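Local coordinates for MstE (PDB 6SBF), which is a single-domain class II terpene cyclase from a cyanobacterium that probably cyclises a linear isoprenoid chain into the fused rings of a merosterol scaffold, at residues A241-V255 with A267-T279. The protein carries 1 engineered substitution. Numbering follows the deposited sequence.
Sequences AVAWGLKRLCPQGFV and ATAWCLRLLLLNT
L274 fits as a knob into the hole formed by A241, V242, W244 and G245. Its CB points toward helix 235-248, and with CG anti to the backbone N (chi1 172°) the side chain continues toward that helix. L274 CG comes to 4.0 Å from A241 O; beyond it the two methyls part, L274 CD1 resting 4.0 Å from A241 CB, while L274 CD2 lies 3.4 Å from A241 O and meets the rim of the W244 indole, near the ring plane, at CE3. R248 CG covers one face of that indole. G245, without a side chain, gives its bare CA to the hole, 3.9 Å from L274 CD2, and C271 SG comes 3.3 Å from G245 O. V242 CG1 packs on N278 CB and L275 CD2, while CG2 lies against L274 O and L277 CB. Past the helix end, V255 N gives T268 OG1 a nearly straight hydrogen bond (3.0 Å, 176°), the only one across the contact; T268 OG1 is also bonded to S264 O. V255 CG2 packs on C271 CB at 3.7 Å. The axes of 241-248 and 267-275 approach to 9.1 Å at 140°, a roughly antiparallel pair of successive helices, consistent with one part of the alpha6-alpha6 barrel of this squalene-hopene cyclase-like fold.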
loop_
_atom_site.group_PDB
_atom_site.type_symbol
_atom_site.label_atom_id
_atom_site.label_comp_id
_atom_site.label_asym_id
_atom_site.label_seq_id
_atom_site.Cartn_x
_atom_site.Cartn_y
_atom_site.Cartn_z
ATOM N N ALA A 241 9.655 1.684 15.714
ATOM C CA ALA A 241 8.737 2.122 14.667
ATOM C C ALA A 241 7.417 2.595 15.263
ATOM O O ALA A 241 6.825 3.604 14.829
ATOM C CB ALA A 241 8.582 1.021 13.657
ATOM N N VAL A 242 6.884 1.836 16.229
ATOM C CA VAL A 242 5.644 2.268 16.914
ATOM C C VAL A 242 5.854 3.626 17.612
ATOM O O VAL A 242 4.978 4.486 17.524
ATOM C CB VAL A 242 5.165 1.185 17.901
ATOM C CG1 VAL A 242 4.041 1.688 18.774
ATOM C CG2 VAL A 242 4.727 -0.077 17.168
ATOM N N ALA A 243 6.975 3.817 18.282
ATOM C CA ALA A 243 7.274 5.106 18.939
ATOM C C ALA A 243 7.322 6.228 17.881
ATOM O O ALA A 243 6.832 7.328 18.176
ATOM C CB ALA A 243 8.581 5.018 19.694
ATOM N N TRP A 244 7.920 5.954 16.729
ATOM C CA TRP A 244 7.924 6.955 15.629
ATOM C C TRP A 244 6.467 7.264 15.224
ATOM O O TRP A 244 6.091 8.421 15.047
ATOM C CB TRP A 244 8.769 6.457 14.462
ATOM C CG TRP A 244 8.638 7.324 13.229
ATOM C CD1 TRP A 244 9.457 8.372 12.894
ATOM C CD2 TRP A 244 7.727 7.164 12.139
ATOM N NE1 TRP A 244 9.087 8.896 11.702
ATOM C CE2 TRP A 244 8.030 8.182 11.212
ATOM C CE3 TRP A 244 6.727 6.227 11.837
ATOM C CZ2 TRP A 244 7.417 8.279 9.979
ATOM C CZ3 TRP A 244 6.089 6.328 10.619
ATOM C CH2 TRP A 244 6.408 7.363 9.740
ATOM N N GLY A 245 5.636 6.237 15.070
ATOM C CA GLY A 245 4.219 6.435 14.697
ATOM C C GLY A 245 3.486 7.292 15.710
ATOM O O GLY A 245 2.658 8.126 15.355
ATOM N N LEU A 246 3.767 7.045 16.987
ATOM C CA LEU A 246 3.112 7.813 18.058
ATOM C C LEU A 246 3.496 9.304 17.916
ATOM O O LEU A 246 2.627 10.167 18.120
ATOM C CB LEU A 246 3.553 7.222 19.405
ATOM C CG LEU A 246 2.901 7.850 20.594
ATOM C CD1 LEU A 246 1.386 7.660 20.561
ATOM C CD2 LEU A 246 3.492 7.212 21.824
ATOM N N LYS A 247 4.758 9.599 17.561
ATOM C CA LYS A 247 5.233 11.001 17.314
ATOM C C LYS A 247 4.536 11.613 16.089
ATOM O O LYS A 247 4.220 12.785 16.077
ATOM C CB LYS A 247 6.771 11.007 17.210
ATOM C CG LYS A 247 7.411 12.387 17.214
ATOM C CD LYS A 247 7.688 13.094 15.896
ATOM C CE LYS A 247 8.456 14.393 16.110
ATOM N NZ LYS A 247 8.028 15.489 15.202
ATOM N N ARG A 248 4.348 10.810 15.057
ATOM C CA ARG A 248 3.724 11.247 13.793
ATOM C C ARG A 248 2.258 11.625 13.964
ATOM O O ARG A 248 1.742 12.511 13.239
ATOM C CB ARG A 248 3.864 10.219 12.684
ATOM C CG ARG A 248 5.279 9.950 12.188
ATOM C CD ARG A 248 5.863 11.118 11.433
ATOM N NE ARG A 248 5.129 11.344 10.185
ATOM C CZ ARG A 248 5.110 12.473 9.489
ATOM N NH1 ARG A 248 5.869 13.496 9.810
ATOM N NH2 ARG A 248 4.426 12.549 8.371
ATOM N N LEU A 249 1.561 10.949 14.845
ATOM C CA LEU A 249 0.143 11.237 15.068
ATOM C C LEU A 249 0.025 12.422 16.021
ATOM O O LEU A 249 0.569 12.425 17.113
ATOM C CB LEU A 249 -0.573 10.017 15.610
ATOM C CG LEU A 249 -2.051 10.059 15.354
ATOM C CD1 LEU A 249 -2.376 9.648 13.925
ATOM C CD2 LEU A 249 -2.784 9.240 16.332
ATOM N N CYS A 250 -0.589 13.489 15.595
ATOM C CA CYS A 250 -0.739 14.590 16.550
ATOM C C CYS A 250 -1.938 14.276 17.432
ATOM O O CYS A 250 -2.727 13.340 17.198
ATOM C CB CYS A 250 -0.923 15.922 15.863
ATOM S SG CYS A 250 -2.569 16.049 15.147
ATOM N N PRO A 251 -2.089 15.087 18.488
ATOM C CA PRO A 251 -3.162 14.868 19.461
ATOM C C PRO A 251 -4.576 14.909 18.869
ATOM O O PRO A 251 -5.463 14.243 19.393
ATOM C CB PRO A 251 -2.928 15.973 20.500
ATOM C CG PRO A 251 -1.458 16.272 20.377
ATOM C CD PRO A 251 -1.145 16.136 18.896
ATOM N N GLN A 252 -4.758 15.618 17.746
ATOM C CA GLN A 252 -6.084 15.758 17.104
ATOM C C GLN A 252 -6.446 14.489 16.316
ATOM O O GLN A 252 -7.579 14.389 15.853
ATOM C CB GLN A 252 -6.133 16.984 16.190
ATOM C CG GLN A 252 -5.933 18.272 16.966
ATOM C CD GLN A 252 -4.496 18.736 16.875
ATOM O OE1 GLN A 252 -3.530 18.044 17.251
ATOM N NE2 GLN A 252 -4.348 19.913 16.296
ATOM N N GLY A 253 -5.520 13.554 16.138
ATOM C CA GLY A 253 -5.824 12.227 15.613
ATOM C C GLY A 253 -5.391 12.042 14.193
ATOM O O GLY A 253 -5.867 11.097 13.555
ATOM N N PHE A 254 -4.477 12.858 13.686
ATOM C CA PHE A 254 -4.036 12.685 12.297
ATOM C C PHE A 254 -2.523 12.831 12.170
ATOM O O PHE A 254 -1.842 13.470 13.017
ATOM C CB PHE A 254 -4.766 13.683 11.386
ATOM C CG PHE A 254 -4.623 15.148 11.747
ATOM C CD1 PHE A 254 -3.464 15.863 11.459
ATOM C CD2 PHE A 254 -5.656 15.822 12.379
ATOM C CE1 PHE A 254 -3.364 17.213 11.775
ATOM C CE2 PHE A 254 -5.548 17.151 12.738
ATOM C CZ PHE A 254 -4.394 17.837 12.436
ATOM N N VAL A 255 -2.022 12.326 11.052
ATOM C CA VAL A 255 -0.664 12.555 10.563
ATOM C C VAL A 255 -0.729 13.757 9.651
ATOM O O VAL A 255 -1.381 13.733 8.594
ATOM C CB VAL A 255 -0.094 11.346 9.835
ATOM C CG1 VAL A 255 1.285 11.651 9.248
ATOM C CG2 VAL A 255 -0.037 10.155 10.787
ATOM N N ALA A 267 -1.977 8.630 5.047
ATOM C CA ALA A 267 -0.853 8.486 5.976
ATOM C C ALA A 267 -1.442 8.119 7.346
ATOM O O ALA A 267 -0.790 7.377 8.089
ATOM C CB ALA A 267 -0.010 9.748 6.021
ATOM N N THR A 268 -2.563 8.694 7.733
ATOM C CA THR A 268 -3.172 8.416 9.051
ATOM C C THR A 268 -3.625 6.941 9.130
ATOM O O THR A 268 -3.394 6.302 10.161
ATOM C CB THR A 268 -4.322 9.369 9.370
ATOM O OG1 THR A 268 -3.805 10.705 9.339
ATOM C CG2 THR A 268 -4.952 9.113 10.697
ATOM N N ALA A 269 -4.191 6.410 8.067
ATOM C CA ALA A 269 -4.655 5.005 8.059
ATOM C C ALA A 269 -3.443 4.087 8.178
ATOM O O ALA A 269 -3.488 3.105 8.970
ATOM C CB ALA A 269 -5.418 4.747 6.776
ATOM N N TRP A 270 -2.356 4.382 7.476
ATOM C CA TRP A 270 -1.170 3.532 7.618
ATOM C C TRP A 270 -0.577 3.684 9.024
ATOM O O TRP A 270 -0.082 2.681 9.571
ATOM C CB TRP A 270 -0.155 3.788 6.484
ATOM C CG TRP A 270 -0.539 3.065 5.225
ATOM C CD1 TRP A 270 -1.017 3.549 4.040
ATOM C CD2 TRP A 270 -0.493 1.628 5.066
ATOM N NE1 TRP A 270 -1.252 2.528 3.162
ATOM C CE2 TRP A 270 -0.980 1.340 3.769
ATOM C CE3 TRP A 270 -0.139 0.574 5.891
ATOM C CZ2 TRP A 270 -1.052 0.022 3.295
ATOM C CZ3 TRP A 270 -0.176 -0.706 5.411
ATOM C CH2 TRP A 270 -0.650 -0.972 4.152
ATOM N N CYS A 271 -0.569 4.897 9.578
ATOM C CA CYS A 271 -0.050 5.055 10.943
ATOM C C CYS A 271 -0.914 4.254 11.926
ATOM O O CYS A 271 -0.364 3.679 12.889
ATOM C CB CYS A 271 0.014 6.528 11.281
ATOM S SG CYS A 271 0.967 6.911 12.739
ATOM N N LEU A 272 -2.208 4.240 11.732
ATOM C CA LEU A 272 -3.127 3.467 12.611
ATOM C C LEU A 272 -2.739 1.988 12.534
ATOM O O LEU A 272 -2.649 1.328 13.614
ATOM C CB LEU A 272 -4.556 3.771 12.224
ATOM C CG LEU A 272 -5.633 2.983 12.958
ATOM C CD1 LEU A 272 -5.473 3.129 14.458
ATOM C CD2 LEU A 272 -7.013 3.399 12.492
ATOM N N ARG A 273 -2.467 1.454 11.349
ATOM C CA ARG A 273 -2.052 0.052 11.245
ATOM C C ARG A 273 -0.724 -0.148 12.017
ATOM O O ARG A 273 -0.595 -1.160 12.726
ATOM C CB ARG A 273 -1.855 -0.350 9.797
ATOM C CG ARG A 273 -3.148 -0.663 9.144
ATOM C CD ARG A 273 -2.994 -1.245 7.748
ATOM N NE ARG A 273 -2.192 -2.469 7.550
ATOM C CZ ARG A 273 -2.319 -3.283 6.491
ATOM N NH1 ARG A 273 -3.326 -3.152 5.653
ATOM N NH2 ARG A 273 -1.431 -4.239 6.267
ATOM N N LEU A 274 0.219 0.751 11.862
ATOM C CA LEU A 274 1.505 0.642 12.592
ATOM C C LEU A 274 1.252 0.577 14.101
ATOM O O LEU A 274 1.879 -0.250 14.813
ATOM C CB LEU A 274 2.376 1.828 12.218
ATOM C CG LEU A 274 3.674 2.000 13.014
ATOM C CD1 LEU A 274 4.614 0.839 12.934
ATOM C CD2 LEU A 274 4.369 3.275 12.496
ATOM N N LEU A 275 0.365 1.389 14.598
ATOM C CA LEU A 275 0.110 1.514 16.055
ATOM C C LEU A 275 -0.602 0.258 16.614
ATOM O O LEU A 275 -0.606 0.079 17.816
ATOM C CB LEU A 275 -0.683 2.775 16.389
ATOM C CG LEU A 275 0.050 4.102 16.125
ATOM C CD1 LEU A 275 -0.921 5.240 16.298
ATOM C CD2 LEU A 275 1.266 4.248 17.000
ATOM N N LEU A 276 -1.154 -0.607 15.762
ATOM C CA LEU A 276 -1.749 -1.880 16.221
ATOM C C LEU A 276 -0.660 -2.851 16.628
ATOM O O LEU A 276 -1.007 -3.905 17.214
ATOM C CB LEU A 276 -2.599 -2.460 15.119
ATOM C CG LEU A 276 -3.847 -1.628 14.813
ATOM C CD1 LEU A 276 -4.523 -2.190 13.612
ATOM C CD2 LEU A 276 -4.808 -1.686 16.013
ATOM N N LEU A 277 0.612 -2.558 16.378
ATOM C CA LEU A 277 1.682 -3.537 16.706
ATOM C C LEU A 277 2.124 -3.451 18.163
ATOM O O LEU A 277 2.973 -4.257 18.542
ATOM C CB LEU A 277 2.848 -3.356 15.731
ATOM C CG LEU A 277 2.461 -3.630 14.288
ATOM C CD1 LEU A 277 3.630 -3.326 13.367
ATOM C CD2 LEU A 277 1.983 -5.077 14.057
ATOM N N ASN A 278 1.525 -2.577 18.935
ATOM C CA ASN A 278 1.723 -2.521 20.395
ATOM C C ASN A 278 0.343 -2.446 21.026
ATOM O O ASN A 278 -0.368 -1.500 20.814
ATOM C CB ASN A 278 2.618 -1.350 20.826
ATOM C CG ASN A 278 2.802 -1.295 22.332
ATOM O OD1 ASN A 278 1.825 -1.297 23.057
ATOM N ND2 ASN A 278 4.033 -1.309 22.783
ATOM N N THR A 279 -0.000 -3.474 21.797
ATOM C CA THR A 279 -1.357 -3.572 22.372
ATOM C C THR A 279 -1.354 -3.366 23.870
ATOM O O THR A 279 -2.453 -3.476 24.434
ATOM C CB THR A 279 -2.045 -4.879 21.989
ATOM O OG1 THR A 279 -1.234 -5.947 22.489
ATOM C CG2 THR A 279 -2.261 -4.964 20.489
#